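PDB 6K96: five-membered-cyclitol-phosphate synthase from Streptomyces citricolor, which is a member of the myo-inositol-1-phosphate synthase family, binding nicotinamide-adenine-dinucleotide in a Rossmann-type domain. Local coordinates for residues R6-G11 with F57-D62. Numbering follows the deposited sequence.
Sequences RLAVAG and FVAAFD. With NAD (nicotinamide-adenine-dinucleotide), chain G.
Phe57 lies alongside Leu7 on one face of a parallel strand pair, strand 6-10 against strand 57-62, whose axes come within 4.6 Å. From CB, the Phe57 side chain puts CG anti to its carbonyl carbon (chi1 -69°), and the end of the ring comes nearer to strand 6-10. CD2 meets Val9 CG2, which comes in at the ring edge near its plane. CE2 touches Leu7 CD2 at 3.9 Å and Val9 CG2 at 4.1 Å, while CZ reaches Leu7 CD2 as well. Phe72 stacks on this ring and Phe20 meets it edge-to-face. On the reverse face Ala8 CB meets Ala59 CB at 3.8 Å.

The backbones are laced by Val58 N to Leu7 O, a weak bond from Val9 N to Ala59 O, Phe61 N to Val9 O at 2.9 Å and Gly11 N to Phe61 O at 2.8 Å. At the C-terminal ends the dinucleotide takes over. Asp62 OD1 accepts from O2B of the NAD and OD2 from O3B, each at 2.8 Å; Val12 N and His64 N also hold this carboxylate. This is the ribose-binding acid at the end of the second strand of a Rossmann fold. Gly11 CA passes 3.6 Å from N3A of the adenine.

Helix 14-31 packs over Leu7, Val9 and Phe57, helix 111-122 over Ala8 and Phe61, and strand 6-10 sits between strands 57-62 and 127-130.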
ATOM      1  N   ARG B   6      17.620 -37.004 -16.483  1.00 53.94           N
ATOM      2  CA  ARG B   6      17.557 -36.747 -17.939  1.00 54.13           C
ATOM      3  C   ARG B   6      16.123 -36.254 -18.258  1.00 52.69           C
ATOM      4  O   ARG B   6      15.142 -37.063 -18.226  1.00 52.86           O
ATOM      5  CB  ARG B   6      18.036 -38.005 -18.684  1.00 55.72           C
ATOM      6  CG  ARG B   6      19.461 -38.439 -18.348  1.00 55.78           C
ATOM      7  CD  ARG B   6      19.839 -39.844 -18.800  1.00 56.83           C
ATOM      8  NE  ARG B   6      19.045 -40.902 -18.167  1.00 57.84           N
ATOM      9  CZ  ARG B   6      19.348 -41.610 -17.063  1.00 59.54           C
ATOM     10  NH1 ARG B   6      20.460 -41.385 -16.376  1.00 61.64           N
ATOM     11  NH2 ARG B   6      18.508 -42.539 -16.623  1.00 58.30           N
ATOM     12  N   LEU B   7      15.984 -34.951 -18.516  1.00 48.53           N
ATOM     13  CA  LEU B   7      14.690 -34.245 -18.408  1.00 46.62           C
ATOM     14  C   LEU B   7      14.295 -33.712 -19.782  1.00 44.75           C
ATOM     15  O   LEU B   7      15.099 -33.032 -20.420  1.00 42.34           O
ATOM     16  CB  LEU B   7      14.784 -33.127 -17.364  1.00 46.98           C
ATOM     17  CG  LEU B   7      13.499 -32.325 -17.136  1.00 45.92           C
ATOM     18  CD1 LEU B   7      12.472 -33.131 -16.366  1.00 45.82           C
ATOM     19  CD2 LEU B   7      13.803 -31.015 -16.426  1.00 45.24           C
ATOM     20  N   ALA B   8      13.084 -34.081 -20.204  1.00 44.53           N
ATOM     21  CA  ALA B   8      12.505 -33.747 -21.520  1.00 44.13           C
ATOM     22  C   ALA B   8      11.416 -32.705 -21.280  1.00 43.00           C
ATOM     23  O   ALA B   8      10.802 -32.743 -20.188  1.00 41.53           O
ATOM     24  CB  ALA B   8      11.970 -34.976 -22.194  1.00 44.46           C
ATOM     25  N   VAL B   9      11.191 -31.827 -22.254  1.00 41.38           N
ATOM     26  CA  VAL B   9      10.382 -30.604 -22.046  1.00 40.52           C
ATOM     27  C   VAL B   9       9.420 -30.483 -23.209  1.00 40.21           C
ATOM     28  O   VAL B   9       9.855 -30.411 -24.356  1.00 41.03           O
ATOM     29  CB  VAL B   9      11.319 -29.388 -21.922  1.00 41.16           C
ATOM     30  CG1 VAL B   9      10.667 -28.100 -22.397  1.00 40.71           C
ATOM     31  CG2 VAL B   9      11.891 -29.256 -20.497  1.00 40.64           C
ATOM     32  N   ALA B  10       8.139 -30.457 -22.925  1.00 39.22           N
ATOM     33  CA  ALA B  10       7.141 -30.132 -23.948  1.00 39.02           C
ATOM     34  C   ALA B  10       6.738 -28.700 -23.636  1.00 37.99           C
ATOM     35  O   ALA B  10       6.046 -28.488 -22.662  1.00 37.97           O
ATOM     36  CB  ALA B  10       5.996 -31.131 -23.919  1.00 38.72           C
ATOM     37  N   GLY B  11       7.265 -27.762 -24.409  1.00 38.26           N
ATOM     38  CA  GLY B  11       7.051 -26.311 -24.247  1.00 37.52           C
ATOM     39  C   GLY B  11       8.249 -25.659 -23.561  1.00 36.79           C
ATOM     40  O   GLY B  11       8.458 -25.928 -22.370  1.00 36.22           O
ATOM     41  N   PHE B  57      19.064 -31.504 -19.378  1.00 49.63           N
ATOM     42  CA  PHE B  57      18.032 -31.339 -20.412  1.00 48.22           C
ATOM     43  C   PHE B  57      18.496 -32.150 -21.616  1.00 50.33           C
ATOM     44  O   PHE B  57      19.629 -31.929 -22.066  1.00 51.36           O
ATOM     45  CB  PHE B  57      17.868 -29.856 -20.717  1.00 48.63           C
ATOM     46  CG  PHE B  57      17.248 -29.086 -19.581  1.00 48.02           C
ATOM     47  CD1 PHE B  57      18.019 -28.673 -18.504  1.00 47.23           C
ATOM     48  CD2 PHE B  57      15.882 -28.834 -19.559  1.00 47.15           C
ATOM     49  CE1 PHE B  57      17.443 -28.022 -17.430  1.00 46.08           C
ATOM     50  CE2 PHE B  57      15.321 -28.126 -18.513  1.00 46.86           C
ATOM     51  CZ  PHE B  57      16.103 -27.728 -17.449  1.00 46.29           C
ATOM     52  N   VAL B  58      17.666 -33.060 -22.131  1.00 50.81           N
ATOM     53  CA  VAL B  58      18.102 -34.023 -23.188  1.00 50.27           C
ATOM     54  C   VAL B  58      17.240 -33.815 -24.435  1.00 50.71           C
ATOM     55  O   VAL B  58      17.654 -34.203 -25.560  1.00 50.85           O
ATOM     56  CB  VAL B  58      18.043 -35.463 -22.656  1.00 51.21           C
ATOM     57  CG1 VAL B  58      19.102 -35.666 -21.569  1.00 51.55           C
ATOM     58  CG2 VAL B  58      16.652 -35.849 -22.137  1.00 51.18           C
ATOM     59  N   ALA B  59      16.101 -33.151 -24.251  1.00 49.65           N
ATOM     60  CA  ALA B  59      15.018 -33.122 -25.256  1.00 47.97           C
ATOM     61  C   ALA B  59      14.121 -31.918 -24.999  1.00 44.42           C
ATOM     62  O   ALA B  59      13.835 -31.616 -23.831  1.00 42.37           O
ATOM     63  CB  ALA B  59      14.272 -34.439 -25.199  1.00 47.76           C
ATOM     64  N   ALA B  60      13.657 -31.318 -26.079  1.00 43.93           N
ATOM     65  CA  ALA B  60      12.818 -30.114 -26.048  1.00 44.31           C
ATOM     66  C   ALA B  60      11.952 -30.084 -27.303  1.00 45.39           C
ATOM     67  O   ALA B  60      12.489 -30.336 -28.412  1.00 46.60           O
ATOM     68  CB  ALA B  60      13.684 -28.880 -25.943  1.00 44.18           C
ATOM     69  N   PHE B  61      10.674 -29.746 -27.101  1.00 45.08           N
ATOM     70  CA  PHE B  61       9.612 -29.718 -28.128  1.00 44.03           C
ATOM     71  C   PHE B  61       8.836 -28.397 -28.029  1.00 44.77           C
ATOM     72  O   PHE B  61       8.314 -28.070 -26.939  1.00 44.29           O
ATOM     73  CB  PHE B  61       8.735 -30.946 -27.908  1.00 43.23           C
ATOM     74  CG  PHE B  61       9.494 -32.250 -27.922  1.00 42.29           C
ATOM     75  CD1 PHE B  61      10.009 -32.767 -29.099  1.00 42.63           C
ATOM     76  CD2 PHE B  61       9.660 -32.983 -26.765  1.00 41.47           C
ATOM     77  CE1 PHE B  61      10.708 -33.964 -29.101  1.00 42.82           C
ATOM     78  CE2 PHE B  61      10.360 -34.176 -26.773  1.00 41.69           C
ATOM     79  CZ  PHE B  61      10.887 -34.666 -27.934  1.00 41.98           C
ATOM     80  N   ASP B  62       8.742 -27.663 -29.142  1.00 45.40           N
ATOM     81  CA  ASP B  62       8.021 -26.362 -29.269  1.00 44.61           C
ATOM     82  C   ASP B  62       7.450 -26.242 -30.690  1.00 45.84           C
ATOM     83  O   ASP B  62       7.727 -27.161 -31.519  1.00 46.14           O
ATOM     84  CB  ASP B  62       8.958 -25.183 -28.984  1.00 43.67           C
ATOM     85  CG  ASP B  62       8.324 -24.093 -28.136  1.00 43.57           C
ATOM     86  OD1 ASP B  62       7.553 -23.280 -28.697  1.00 42.17           O
ATOM     87  OD2 ASP B  62       8.596 -24.070 -26.901  1.00 43.60           O
TER
HETATM   88  PA  NAD G 400       4.859 -20.036 -21.697  1.00 29.78           P
HETATM   89  O1A NAD G 400       3.771 -19.395 -22.469  1.00 29.76           O
HETATM   90  O2A NAD G 400       6.016 -19.143 -21.343  1.00 30.34           O
HETATM   91  O5B NAD G 400       5.381 -21.399 -22.295  1.00 30.93           O
HETATM   92  C5B NAD G 400       4.518 -21.993 -23.292  1.00 33.59           C
HETATM   93  C4B NAD G 400       5.368 -22.642 -24.351  1.00 35.21           C
HETATM   94  O4B NAD G 400       4.658 -23.706 -25.071  1.00 36.59           O
HETATM   95  C3B NAD G 400       5.830 -21.660 -25.432  1.00 36.05           C
HETATM   96  O3B NAD G 400       7.201 -21.912 -25.711  1.00 36.05           O
HETATM   97  C2B NAD G 400       4.966 -22.068 -26.623  1.00 37.11           C
HETATM   98  O2B NAD G 400       5.610 -21.510 -27.732  1.00 37.92           O
HETATM   99  C1B NAD G 400       5.024 -23.588 -26.439  1.00 37.63           C
HETATM  100  N9A NAD G 400       4.103 -24.399 -27.211  1.00 39.08           N
HETATM  101  C8A NAD G 400       2.866 -23.976 -27.632  1.00 40.23           C
HETATM  102  N7A NAD G 400       2.175 -24.920 -28.229  1.00 41.35           N
HETATM  103  C5A NAD G 400       2.988 -26.046 -28.174  1.00 40.54           C
HETATM  104  C6A NAD G 400       2.796 -27.363 -28.640  1.00 41.38           C
HETATM  105  N6A NAD G 400       1.676 -27.758 -29.235  1.00 40.98           N
HETATM  106  N1A NAD G 400       3.779 -28.272 -28.395  1.00 42.21           N
HETATM  107  C2A NAD G 400       4.896 -27.834 -27.784  1.00 41.28           C
HETATM  108  N3A NAD G 400       5.185 -26.619 -27.324  1.00 40.11           N
HETATM  109  C4A NAD G 400       4.180 -25.748 -27.538  1.00 40.05           C
HETATM  110  O3  NAD G 400       4.220 -20.573 -20.347  1.00 28.66           O
HETATM  111  PN  NAD G 400       4.876 -20.706 -18.885  1.00 27.10           P
HETATM  112  O1N NAD G 400       6.129 -21.482 -19.025  1.00 27.10           O
HETATM  113  O2N NAD G 400       4.809 -19.312 -18.342  1.00 27.21           O
HETATM  114  O5D NAD G 400       3.777 -21.637 -18.160  1.00 27.40           O
HETATM  115  C5D NAD G 400       3.539 -22.988 -18.733  1.00 27.59           C
HETATM  116  C4D NAD G 400       2.270 -23.553 -18.167  1.00 27.48           C
HETATM  117  O4D NAD G 400       2.366 -23.755 -16.739  1.00 26.98           O
HETATM  118  C3D NAD G 400       1.056 -22.641 -18.398  1.00 27.60           C
HETATM  119  O3D NAD G 400      -0.051 -23.475 -18.666  1.00 28.24           O
HETATM  120  C2D NAD G 400       0.815 -22.042 -17.015  1.00 27.35           C
HETATM  121  O2D NAD G 400      -0.519 -21.698 -16.695  1.00 27.16           O
HETATM  122  C1D NAD G 400       1.189 -23.220 -16.117  1.00 27.20           C
HETATM  123  N1N NAD G 400       1.406 -22.738 -14.719  1.00 26.92           N
HETATM  124  C2N NAD G 400       2.274 -21.618 -14.492  1.00 26.96           C
HETATM  125  C3N NAD G 400       2.364 -21.012 -13.250  1.00 26.33           C
HETATM  126  C7N NAD G 400       3.337 -19.859 -13.082  1.00 26.37           C
HETATM  127  O7N NAD G 400       4.102 -19.572 -13.994  1.00 26.14           O
HETATM  128  N7N NAD G 400       3.315 -19.181 -11.938  1.00 26.09           N
HETATM  129  C4N NAD G 400       1.548 -21.507 -12.234  1.00 26.22           C
HETATM  130  C5N NAD G 400       0.848 -22.694 -12.417  1.00 26.46           C
HETATM  131  C6N NAD G 400       0.720 -23.243 -13.679  1.00 26.73           C